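Local atomic coordinates of sialidase B (Streptococcus pneumoniae serotype 4, PDB entry 4XJU), a protein that removes terminal sialic acids from oligosaccharides, glycoproteins and glycolipids by cleaving alpha-2,3, alpha-2,6 and alpha-2,8 glycosidic linkages. Residues D199-N204 and I223-G228; N499-A504 and F517-T522; S579-G584 and Y613-I618. The protein carries 1 engineered substitution. One frame throughout, in Å; residues are numbered along the deposited sequence.

Contact 1: residues D199-N204 and I223-G228. With 19D ((1R,2R,3R,4R,5R,7R)-2-(acetylamino)-7-[(1R)-1,2-dihydroxyethyl]-4-fluoro-3-hydroxy-6,8-dioxabicyclo[3.2.1]octane-5-carboxylic acid), chain G.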
loop_
_atom_site.group_PDB
_atom_site.type_symbol
_atom_site.label_atom_id
_atom_site.label_comp_id
_atom_site.label_asym_id
_atom_site.label_seq_id
_atom_site.Cartn_x
_atom_site.Cartn_y
_atom_site.Cartn_z
ATOM N N ASP A 199 -11.817 0.097 8.785
ATOM C CA ASP A 199 -12.885 -0.287 7.867
ATOM C C ASP A 199 -13.198 -1.781 7.972
ATOM O O ASP A 199 -12.688 -2.474 8.860
ATOM C CB ASP A 199 -12.564 0.128 6.421
ATOM C CG ASP A 199 -11.428 -0.687 5.787
ATOM O OD1 ASP A 199 -10.947 -1.689 6.378
ATOM O OD2 ASP A 199 -11.025 -0.328 4.654
ATOM N N SER A 200 -14.027 -2.268 7.059
ATOM C CA SER A 200 -14.545 -3.632 7.109
ATOM C C SER A 200 -13.459 -4.705 7.021
ATOM O O SER A 200 -13.699 -5.862 7.376
ATOM C CB SER A 200 -15.592 -3.842 6.005
ATOM O OG SER A 200 -15.028 -3.631 4.721
ATOM N N THR A 201 -12.267 -4.334 6.552
ATOM C CA THR A 201 -11.190 -5.319 6.413
ATOM C C THR A 201 -10.549 -5.596 7.760
ATOM O O THR A 201 -9.992 -6.673 7.981
ATOM C CB THR A 201 -10.076 -4.871 5.418
ATOM O OG1 THR A 201 -9.314 -3.788 5.981
ATOM C CG2 THR A 201 -10.662 -4.442 4.079
ATOM N N GLN A 202 -10.615 -4.606 8.648
ATOM C CA GLN A 202 -9.923 -4.646 9.941
ATOM C C GLN A 202 -8.403 -4.790 9.824
ATOM O O GLN A 202 -7.720 -5.131 10.794
ATOM C CB GLN A 202 -10.543 -5.686 10.884
ATOM C CG GLN A 202 -11.948 -5.245 11.359
ATOM C CD GLN A 202 -11.892 -4.021 12.273
ATOM O OE1 GLN A 202 -11.354 -4.084 13.380
ATOM N NE2 GLN A 202 -12.442 -2.902 11.808
ATOM N N ALA A 203 -7.862 -4.507 8.642
ATOM C CA ALA A 203 -6.407 -4.434 8.508
ATOM C C ALA A 203 -5.969 -3.015 8.813
ATOM O O ALA A 203 -6.602 -2.052 8.354
ATOM C CB ALA A 203 -5.970 -4.833 7.123
ATOM N N ASN A 204 -4.885 -2.872 9.576
ATOM C CA ASN A 204 -4.418 -1.541 9.929
ATOM C C ASN A 204 -3.533 -0.970 8.830
ATOM O O ASN A 204 -3.221 0.222 8.849
ATOM C CB ASN A 204 -3.675 -1.562 11.272
ATOM C CG ASN A 204 -3.652 -0.198 11.968
ATOM O OD1 ASN A 204 -4.503 0.659 11.721
ATOM N ND2 ASN A 204 -2.684 -0.007 12.866
ATOM N N ILE A 223 -6.611 -4.414 -3.413
ATOM C CA ILE A 223 -5.501 -4.039 -2.547
ATOM C C ILE A 223 -5.102 -5.208 -1.652
ATOM O O ILE A 223 -5.906 -6.109 -1.379
ATOM C CB ILE A 223 -5.897 -2.829 -1.681
ATOM C CG1 ILE A 223 -4.652 -2.101 -1.159
ATOM C CG2 ILE A 223 -6.829 -3.273 -0.545
ATOM C CD1 ILE A 223 -4.794 -0.616 -1.114
ATOM N N ASP A 224 -3.852 -5.193 -1.197
ATOM C CA ASP A 224 -3.434 -6.080 -0.128
ATOM C C ASP A 224 -3.925 -5.461 1.167
ATOM O O ASP A 224 -3.488 -4.365 1.533
ATOM C CB ASP A 224 -1.902 -6.128 -0.022
ATOM C CG ASP A 224 -1.241 -7.052 -1.033
ATOM O OD1 ASP A 224 -1.789 -7.320 -2.135
ATOM O OD2 ASP A 224 -0.120 -7.498 -0.708
ATOM N N ALA A 225 -4.807 -6.155 1.879
ATOM C CA ALA A 225 -5.101 -5.776 3.263
ATOM C C ALA A 225 -4.074 -6.480 4.162
ATOM O O ALA A 225 -4.157 -7.691 4.377
ATOM C CB ALA A 225 -6.535 -6.165 3.648
ATOM N N ARG A 226 -3.073 -5.728 4.646
ATOM C CA ARG A 226 -1.942 -6.316 5.369
ATOM C C ARG A 226 -2.097 -6.150 6.876
ATOM O O ARG A 226 -2.128 -5.033 7.392
ATOM C CB ARG A 226 -0.611 -5.712 4.873
ATOM C CG ARG A 226 -0.348 -5.973 3.381
ATOM C CD ARG A 226 1.121 -5.808 3.003
ATOM N NE ARG A 226 1.356 -6.206 1.605
ATOM C CZ ARG A 226 2.538 -6.180 0.994
ATOM N NH1 ARG A 226 3.624 -5.777 1.640
ATOM N NH2 ARG A 226 2.626 -6.563 -0.273
ATOM N N TYR A 227 -2.185 -7.272 7.576
ATOM C CA TYR A 227 -2.536 -7.233 8.988
ATOM C C TYR A 227 -1.314 -7.082 9.867
ATOM O O TYR A 227 -1.348 -6.348 10.862
ATOM C CB TYR A 227 -3.371 -8.477 9.375
ATOM C CG TYR A 227 -4.704 -8.470 8.680
ATOM C CD1 TYR A 227 -4.824 -8.940 7.379
ATOM C CD2 TYR A 227 -5.831 -7.931 9.295
ATOM C CE1 TYR A 227 -6.037 -8.887 6.707
ATOM C CE2 TYR A 227 -7.051 -7.890 8.638
ATOM C CZ TYR A 227 -7.139 -8.366 7.338
ATOM O OH TYR A 227 -8.338 -8.311 6.660
ATOM N N GLY A 228 -0.244 -7.783 9.513
ATOM C CA GLY A 228 0.944 -7.820 10.349
ATOM C C GLY A 228 1.933 -6.745 9.959
ATOM O O GLY A 228 3.062 -7.036 9.559
HETATM C C1 19D G . 8.425 -4.258 -2.891
HETATM O O1A 19D G . 9.399 -4.136 -3.696
HETATM O O1B 19D G . 7.999 -3.337 -2.176
HETATM C C2 19D G . 7.785 -5.620 -2.822
HETATM C C3 19D G . 6.269 -5.621 -2.507
HETATM C C4 19D G . 5.545 -6.828 -3.217
HETATM O O4 19D G . 4.302 -7.058 -2.548
HETATM C C5 19D G . 6.488 -8.147 -3.136
HETATM N N5 19D G . 5.817 -9.264 -3.786
HETATM C C6 19D G . 7.904 -7.756 -3.602
HETATM O O6 19D G . 7.992 -6.389 -4.012
HETATM C C7 19D G . 8.782 -7.650 -2.358
HETATM O O7 19D G . 8.498 -6.329 -1.810
HETATM C C8 19D G . 10.291 -7.928 -2.530
HETATM O O8 19D G . 10.956 -7.085 -3.487
HETATM C C9 19D G . 10.541 -9.380 -2.926
HETATM O O9 19D G . 10.267 -9.606 -4.309
HETATM C C10 19D G . 6.022 -10.498 -3.324
HETATM O O10 19D G . 6.759 -10.723 -2.368
HETATM C C11 19D G . 5.292 -11.581 -4.041
HETATM F F1 19D G . 6.128 -5.528 -1.416
HETATM O O HOH W 1 -3.887 -5.022 11.337
#
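The ring of Tyr227 lies flat against Ala203, whose CB sits over one face, 3.7 Å from the ring centroid and 16° off the ring normal, a clear CH-pi contact. With CG anti to the carbonyl carbon (chi1 -66°), the ring swings back toward the 199-204 loop. Its hydroxyl then finds the carbonyl of Thr201: Tyr227 OH donates to Thr201 O at 2.7 Å, with that oxygen close to the ring plane, and Asn238 ND2 also bonds to the hydroxyl. Beside the ring, Ala203 CB packs on Ala225 CB at 3.8 Å, and Thr201 CB adds a looser touch on the same methyl. A water takes the hydrogen of Asn204 N and donates to Tyr227 O, linking the two backbones.

The loop that receives the ring is held by its own bonds. It is a type I turn from Asp199 to Gln202. Thr201 OG1 donates to the syn lone pair of Asp199 OD1 (2.7 Å), while Thr201 N reaches the same oxygen from above the carboxylate plane, making an Asx turn. OG1 in turn accepts from Ala203 N at 3.1 Å, an ST turn, and Gln202 NE2 folds back on Asp199 O.

Arg226 points the other way, into the active site. Its extended chain lays NE and NH2 side-on against one atom, Asp224 OD2, and NH2 continues to the bound fluorinated bicyclic sialic acid derivative, 2.9 Å from 19D O4. Thr230 O takes NH1. The chemistry is thus split: on one side, methyl packing and the tyrosine hydroxyl tie the loop to strand 219-226, while the salt bridge on the other side fixes the rotation of the guanidinium that holds O4.

Contact 2: residues N499-A504 and F517-T522; sequences NATAEA and FFRTTT. With 19D ((1R,2R,3R,4R,5R,7R)-2-(acetylamino)-7-[(1R)-1,2-dihydroxyethyl]-4-fluoro-3-hydroxy-6,8-dioxabicyclo[3.2.1]octane-5-carboxylic acid), chain G.
The guanidinium of Arg519 has Thr501 laid over one face, with CB 3.7 Å above its plane and over its centre, and CG2 over the same group, 3.6 Å from NH1. Its edge carries the charge partners. Glu503 OE2 meets Arg519 NH1 at 2.8 Å in a salt bridge, and the carboxylate oxygen O1A of the bound 19D takes both NH1 and NH2, each at 3.2 Å. The Glu503 carboxylate is turned steeply, 71° from the guanidinium plane, and NH1 comes to OE2 from above the carboxylate rather than within its plane. Glu503 and Arg519 run side by side in the same direction: Arg519 CG is anti to its own N (chi1 174°) and the rest of the chain is stretched out, which carries the cation past Thr501 O to the sugar acid.

Tyr551 O accepts from Arg519 NE. The acid's other oxygen, OE1, makes a probable, very short bond to Tyr615 OH, the likely nucleophile. Glu503, itself placed in the active site by prediction, thus meets both arginine and tyrosine, which also share a weak bond, Arg519 NH1 to Tyr615 OH.

Behind the polar end the backbones run nearly antiparallel. Arg519 N donates to Glu503 O at 2.9 Å, and Ala504 pairs with Phe518 as a non-hydrogen-bonded antiparallel pair, their CB atoms 3.6 Å apart. Inverse gamma turns centred on Thr501 and Ala502 bend the loop into this pairing. The carbonyl of Arg519 is buried and finds no conventional donor; Ala502 CA makes a CH...O contact to it at 3.4 Å. The pair opens the four-stranded antiparallel sheet in which strand 504-510 lies at the edge beside 513-518. Phe518 leans on strand 526-530, and Ala502 and Ala504 pack on Leu476 of the preceding blade's strand 475-481.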
loop_
_atom_site.group_PDB
_atom_site.type_symbol
_atom_site.label_atom_id
_atom_site.label_comp_id
_atom_site.label_asym_id
_atom_site.label_seq_id
_atom_site.Cartn_x
_atom_site.Cartn_y
_atom_site.Cartn_z
ATOM N N ASN A 499 17.142 -12.307 -11.131
ATOM C CA ASN A 499 16.784 -11.819 -9.798
ATOM C C ASN A 499 16.020 -10.491 -9.767
ATOM O O ASN A 499 16.075 -9.760 -8.775
ATOM C CB ASN A 499 18.032 -11.726 -8.912
ATOM C CG ASN A 499 18.770 -13.045 -8.817
ATOM O OD1 ASN A 499 18.202 -14.101 -9.094
ATOM N ND2 ASN A 499 20.043 -12.992 -8.421
ATOM N N ALA A 500 15.300 -10.183 -10.841
ATOM C CA ALA A 500 14.569 -8.921 -10.910
ATOM C C ALA A 500 13.140 -9.081 -10.399
ATOM O O ALA A 500 12.488 -10.091 -10.648
ATOM C CB ALA A 500 14.561 -8.379 -12.335
ATOM N N THR A 501 12.659 -8.073 -9.687
ATOM C CA THR A 501 11.240 -7.968 -9.392
ATOM C C THR A 501 10.629 -7.260 -10.591
ATOM O O THR A 501 10.382 -6.059 -10.552
ATOM C CB THR A 501 11.021 -7.169 -8.100
ATOM O OG1 THR A 501 11.764 -7.790 -7.043
ATOM C CG2 THR A 501 9.546 -7.137 -7.713
ATOM N N ALA A 502 10.408 -8.012 -11.669
ATOM C CA ALA A 502 10.087 -7.409 -12.956
ATOM C C ALA A 502 8.588 -7.184 -13.094
ATOM O O ALA A 502 7.932 -7.751 -13.984
ATOM C CB ALA A 502 10.623 -8.259 -14.102
ATOM N N GLU A 503 8.054 -6.350 -12.206
ATOM C CA GLU A 503 6.633 -6.017 -12.230
ATOM C C GLU A 503 6.314 -5.257 -13.512
ATOM O O GLU A 503 6.911 -4.209 -13.807
ATOM C CB GLU A 503 6.249 -5.227 -10.976
ATOM C CG GLU A 503 6.404 -6.048 -9.686
ATOM C CD GLU A 503 6.596 -5.186 -8.453
ATOM O OE1 GLU A 503 6.270 -5.655 -7.329
ATOM O OE2 GLU A 503 7.066 -4.031 -8.596
ATOM N N ALA A 504 5.373 -5.808 -14.275
ATOM C CA ALA A 504 5.121 -5.359 -15.640
ATOM C C ALA A 504 3.660 -4.967 -15.794
ATOM O O ALA A 504 2.771 -5.653 -15.272
ATOM C CB ALA A 504 5.475 -6.470 -16.623
ATOM N N PHE A 517 5.428 -2.124 -19.980
ATOM C CA PHE A 517 6.412 -1.348 -19.236
ATOM C C PHE A 517 6.743 -2.077 -17.941
ATOM O O PHE A 517 5.839 -2.548 -17.246
ATOM C CB PHE A 517 5.851 0.047 -18.935
ATOM C CG PHE A 517 5.538 0.843 -20.166
ATOM C CD1 PHE A 517 6.543 1.513 -20.843
ATOM C CD2 PHE A 517 4.241 0.903 -20.662
ATOM C CE1 PHE A 517 6.256 2.247 -21.988
ATOM C CE2 PHE A 517 3.949 1.631 -21.809
ATOM C CZ PHE A 517 4.963 2.310 -22.467
ATOM N N PHE A 518 8.025 -2.192 -17.603
ATOM C CA PHE A 518 8.366 -2.973 -16.416
ATOM C C PHE A 518 9.552 -2.510 -15.583
ATOM O O PHE A 518 10.480 -1.853 -16.080
ATOM C CB PHE A 518 8.456 -4.488 -16.710
ATOM C CG PHE A 518 9.537 -4.887 -17.685
ATOM C CD1 PHE A 518 9.346 -4.745 -19.054
ATOM C CD2 PHE A 518 10.720 -5.464 -17.233
ATOM C CE1 PHE A 518 10.329 -5.142 -19.955
ATOM C CE2 PHE A 518 11.711 -5.856 -18.128
ATOM C CZ PHE A 518 11.512 -5.695 -19.487
ATOM N N ARG A 519 9.477 -2.868 -14.303
ATOM C CA ARG A 519 10.519 -2.596 -13.309
ATOM C C ARG A 519 11.740 -3.449 -13.594
ATOM O O ARG A 519 11.619 -4.616 -13.998
ATOM C CB ARG A 519 9.969 -2.951 -11.921
ATOM C CG ARG A 519 10.943 -2.874 -10.752
ATOM C CD ARG A 519 10.185 -3.163 -9.461
ATOM N NE ARG A 519 11.055 -3.394 -8.308
ATOM C CZ ARG A 519 10.592 -3.630 -7.087
ATOM N NH1 ARG A 519 9.275 -3.665 -6.872
ATOM N NH2 ARG A 519 11.438 -3.840 -6.088
ATOM N N THR A 520 12.921 -2.870 -13.397
ATOM C CA THR A 520 14.171 -3.595 -13.615
ATOM C C THR A 520 15.124 -3.429 -12.431
ATOM O O THR A 520 14.762 -2.877 -11.393
ATOM C CB THR A 520 14.883 -3.126 -14.899
ATOM O OG1 THR A 520 15.465 -1.835 -14.684
ATOM C CG2 THR A 520 13.888 -3.037 -16.063
ATOM N N THR A 521 16.352 -3.897 -12.608
ATOM C CA THR A 521 17.402 -3.707 -11.617
ATOM C C THR A 521 18.440 -2.704 -12.125
ATOM O O THR A 521 19.528 -2.605 -11.571
ATOM C CB THR A 521 18.097 -5.032 -11.312
ATOM O OG1 THR A 521 18.538 -5.604 -12.546
ATOM C CG2 THR A 521 17.139 -6.010 -10.635
ATOM N N THR A 522 18.103 -1.971 -13.186
ATOM C CA THR A 522 19.060 -1.070 -13.846
ATOM C C THR A 522 18.920 0.407 -13.509
ATOM O O THR A 522 19.752 1.213 -13.928
ATOM C CB THR A 522 18.985 -1.163 -15.388
ATOM O OG1 THR A 522 17.723 -0.660 -15.839
ATOM C CG2 THR A 522 19.168 -2.596 -15.857
HETATM C C1 19D G . 8.425 -4.258 -2.891
HETATM O O1A 19D G . 9.399 -4.136 -3.696
HETATM O O1B 19D G . 7.999 -3.337 -2.176
HETATM C C2 19D G . 7.785 -5.620 -2.822
HETATM C C3 19D G . 6.269 -5.621 -2.507
HETATM C C4 19D G . 5.545 -6.828 -3.217
HETATM O O4 19D G . 4.302 -7.058 -2.548
HETATM C C5 19D G . 6.488 -8.147 -3.136
HETATM N N5 19D G . 5.817 -9.264 -3.786
HETATM C C6 19D G . 7.904 -7.756 -3.602
HETATM O O6 19D G . 7.992 -6.389 -4.012
HETATM C C7 19D G . 8.782 -7.650 -2.358
HETATM O O7 19D G . 8.498 -6.329 -1.810
HETATM C C8 19D G . 10.291 -7.928 -2.530
HETATM O O8 19D G . 10.956 -7.085 -3.487
HETATM C C9 19D G . 10.541 -9.380 -2.926
HETATM O O9 19D G . 10.267 -9.606 -4.309
HETATM C C10 19D G . 6.022 -10.498 -3.324
HETATM O O10 19D G . 6.759 -10.723 -2.368
HETATM C C11 19D G . 5.292 -11.581 -4.041
HETATM F F1 19D G . 6.128 -5.528 -1.416
#

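Contact 3: residues S579-G584 and Y613-I618. With 19D ((1R,2R,3R,4R,5R,7R)-2-(acetylamino)-7-[(1R)-1,2-dihydroxyethyl]-4-fluoro-3-hydroxy-6,8-dioxabicyclo[3.2.1]octane-5-carboxylic acid), chain G.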
loop_
_atom_site.group_PDB
_atom_site.type_symbol
_atom_site.label_atom_id
_atom_site.label_comp_id
_atom_site.label_asym_id
_atom_site.label_seq_id
_atom_site.Cartn_x
_atom_site.Cartn_y
_atom_site.Cartn_z
ATOM N N SER A 579 17.101 7.838 -5.841
ATOM C CA SER A 579 17.469 7.724 -4.437
ATOM C C SER A 579 16.488 6.890 -3.602
ATOM O O SER A 579 16.896 6.015 -2.829
ATOM C CB SER A 579 17.637 9.120 -3.824
ATOM O OG SER A 579 18.594 9.880 -4.543
ATOM N N GLY A 580 15.197 7.155 -3.752
ATOM C CA GLY A 580 14.193 6.431 -2.980
ATOM C C GLY A 580 12.868 6.338 -3.709
ATOM O O GLY A 580 12.782 6.703 -4.889
ATOM N N ARG A 581 11.839 5.832 -3.035
ATOM C CA ARG A 581 10.495 5.822 -3.623
ATOM C C ARG A 581 9.842 7.133 -3.258
ATOM O O ARG A 581 9.135 7.235 -2.252
ATOM C CB ARG A 581 9.680 4.624 -3.117
ATOM C CG ARG A 581 10.294 3.291 -3.586
ATOM C CD ARG A 581 9.466 2.087 -3.229
ATOM N NE ARG A 581 9.876 0.932 -4.035
ATOM C CZ ARG A 581 9.538 -0.322 -3.774
ATOM N NH1 ARG A 581 8.780 -0.592 -2.720
ATOM N NH2 ARG A 581 9.951 -1.294 -4.572
ATOM N N LYS A 582 10.120 8.145 -4.076
ATOM C CA LYS A 582 9.622 9.493 -3.862
ATOM C C LYS A 582 9.597 10.218 -5.203
ATOM O O LYS A 582 10.031 9.669 -6.216
ATOM C CB LYS A 582 10.517 10.234 -2.847
ATOM C CG LYS A 582 12.001 10.227 -3.209
ATOM C CD LYS A 582 12.859 10.839 -2.088
ATOM C CE LYS A 582 14.342 10.672 -2.399
ATOM N NZ LYS A 582 15.233 11.080 -1.269
ATOM N N GLY A 583 9.086 11.441 -5.218
ATOM C CA GLY A 583 9.013 12.205 -6.455
ATOM C C GLY A 583 8.043 11.594 -7.446
ATOM O O GLY A 583 8.384 11.388 -8.602
ATOM N N GLY A 584 6.824 11.310 -6.993
ATOM C CA GLY A 584 5.845 10.684 -7.854
ATOM C C GLY A 584 5.484 11.562 -9.038
ATOM O O GLY A 584 5.371 12.784 -8.911
ATOM N N TYR A 613 6.394 8.301 -2.724
ATOM C CA TYR A 613 5.495 7.804 -3.759
ATOM C C TYR A 613 6.000 6.448 -4.199
ATOM O O TYR A 613 7.121 6.331 -4.706
ATOM C CB TYR A 613 5.498 8.761 -4.956
ATOM C CG TYR A 613 4.404 8.484 -5.978
ATOM C CD1 TYR A 613 4.607 7.602 -7.044
ATOM C CD2 TYR A 613 3.178 9.133 -5.892
ATOM C CE1 TYR A 613 3.591 7.370 -7.998
ATOM C CE2 TYR A 613 2.170 8.902 -6.819
ATOM C CZ TYR A 613 2.380 8.035 -7.867
ATOM O OH TYR A 613 1.356 7.838 -8.779
ATOM N N ALA A 614 5.207 5.404 -3.991
ATOM C CA ALA A 614 5.697 4.058 -4.286
ATOM C C ALA A 614 4.837 3.331 -5.307
ATOM O O ALA A 614 4.720 3.778 -6.454
ATOM C CB ALA A 614 5.854 3.244 -3.009
ATOM N N TYR A 615 4.239 2.211 -4.925
ATOM C CA TYR A 615 3.372 1.511 -5.878
ATOM C C TYR A 615 2.154 2.372 -6.178
ATOM O O TYR A 615 1.723 3.172 -5.342
ATOM C CB TYR A 615 2.916 0.147 -5.346
ATOM C CG TYR A 615 3.943 -0.964 -5.415
ATOM C CD1 TYR A 615 5.264 -0.752 -5.043
ATOM C CD2 TYR A 615 3.577 -2.243 -5.797
ATOM C CE1 TYR A 615 6.204 -1.793 -5.086
ATOM C CE2 TYR A 615 4.496 -3.282 -5.831
ATOM C CZ TYR A 615 5.799 -3.055 -5.471
ATOM O OH TYR A 615 6.686 -4.104 -5.514
ATOM N N SER A 616 1.586 2.201 -7.367
ATOM C CA SER A 616 0.472 3.041 -7.792
ATOM C C SER A 616 -0.432 2.309 -8.756
ATOM O O SER A 616 -0.054 1.286 -9.334
ATOM C CB SER A 616 0.988 4.309 -8.464
ATOM O OG SER A 616 1.748 3.994 -9.619
ATOM N N ALA A 617 -1.633 2.855 -8.920
ATOM C CA ALA A 617 -2.619 2.351 -9.855
ATOM C C ALA A 617 -3.193 3.568 -10.550
ATOM O O ALA A 617 -3.458 4.578 -9.912
ATOM C CB ALA A 617 -3.720 1.632 -9.104
ATOM N N ILE A 618 -3.393 3.485 -11.858
ATOM C CA ILE A 618 -4.034 4.578 -12.560
ATOM C C ILE A 618 -5.110 4.043 -13.474
ATOM O O ILE A 618 -4.996 2.933 -14.007
ATOM C CB ILE A 618 -3.052 5.455 -13.354
ATOM C CG1 ILE A 618 -2.126 4.604 -14.209
ATOM C CG2 ILE A 618 -2.237 6.362 -12.415
ATOM C CD1 ILE A 618 -1.280 5.452 -15.130
HETATM C C1 19D G . 8.425 -4.258 -2.891
HETATM O O1A 19D G . 9.399 -4.136 -3.696
HETATM O O1B 19D G . 7.999 -3.337 -2.176
HETATM C C2 19D G . 7.785 -5.620 -2.822
HETATM C C3 19D G . 6.269 -5.621 -2.507
HETATM C C4 19D G . 5.545 -6.828 -3.217
HETATM O O4 19D G . 4.302 -7.058 -2.548
HETATM C C5 19D G . 6.488 -8.147 -3.136
HETATM N N5 19D G . 5.817 -9.264 -3.786
HETATM C C6 19D G . 7.904 -7.756 -3.602
HETATM O O6 19D G . 7.992 -6.389 -4.012
HETATM C C7 19D G . 8.782 -7.650 -2.358
HETATM O O7 19D G . 8.498 -6.329 -1.810
HETATM C C8 19D G . 10.291 -7.928 -2.530
HETATM O O8 19D G . 10.956 -7.085 -3.487
HETATM C C9 19D G . 10.541 -9.380 -2.926
HETATM O O9 19D G . 10.267 -9.606 -4.309
HETATM C C10 19D G . 6.022 -10.498 -3.324
HETATM O O10 19D G . 6.759 -10.723 -2.368
HETATM C C11 19D G . 5.292 -11.581 -4.041
HETATM F F1 19D G . 6.128 -5.528 -1.416
#
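Tyr613 N donates to Arg581 O at 3.0 Å, nearly straight at the hydrogen but rising above the carbonyl plane, where the chain turns through an inverse gamma turn centred on Arg581. One residue beyond Lys582 and Gly583, the chain closes over Tyr613: Gly584 CA stands on a face of its ring, 3.6 Å from the centroid and 26° off the normal. The missing side chain at Gly584 is what allows so close an approach. Tyr613 CG, anti to the backbone N (chi1 -169°), places the ring under that alpha carbon, and the hydroxyl goes on to Ser573 OG.

Arg581 heads in another direction. Its aliphatic part runs past Ala614, with CD 3.8 Å from Ala614 CB, and its extended chain delivers the guanidinium to the carboxylate of 19D end-on. NH1 bonds O1B at 2.9 Å with an almost linear angle of 178°, and NH2 bonds O1A at 3.0 Å, so each oxygen has its own nitrogen. Thr553 OG1 takes NE, Gly552 O takes NH2 and Ser635 OG takes NH1, which fixes the group's rotation. Tyr615 turns the edge of its ring to one face of this guanidinium: CE1 is 3.7 Å from Arg581 NH1.

The Tyr615 hydroxyl, partnered by Glu503, lies close to the sugar ring, 3.0 Å from 19D O6 and 3.3 Å from C2, the anomeric carbon, which here carries both O6 and O7. That position is consistent with its assignment, by similarity, as the nucleophile. Together with Arg207 and Arg519, Arg581 completes the trio of arginines round the substrate carboxylate that marks the sialidase active site, here set with the tyrosine and its glutamate partner on the loops at the ends of beta-propeller blades.

All three contacts are buried and line the same ligand, but they sit on different sheets round it. Contact 1 is set apart, its centre 21 Å and 27 Å from those of contacts 3 and 2, and meets the sugar's O4 side through one arginine held by an aspartate; the rest of it is loop-to-strand packing. Contacts 2 and 3 share the carboxylate end and touch each other through Glu503, Tyr615 and their two arginines. Of these, contact 2 is where strand pairing begins, with its arginine gripped by an acid, whereas contact 3 has loop backbone bonding, and its arginine is held by hydroxyls and a carbonyl.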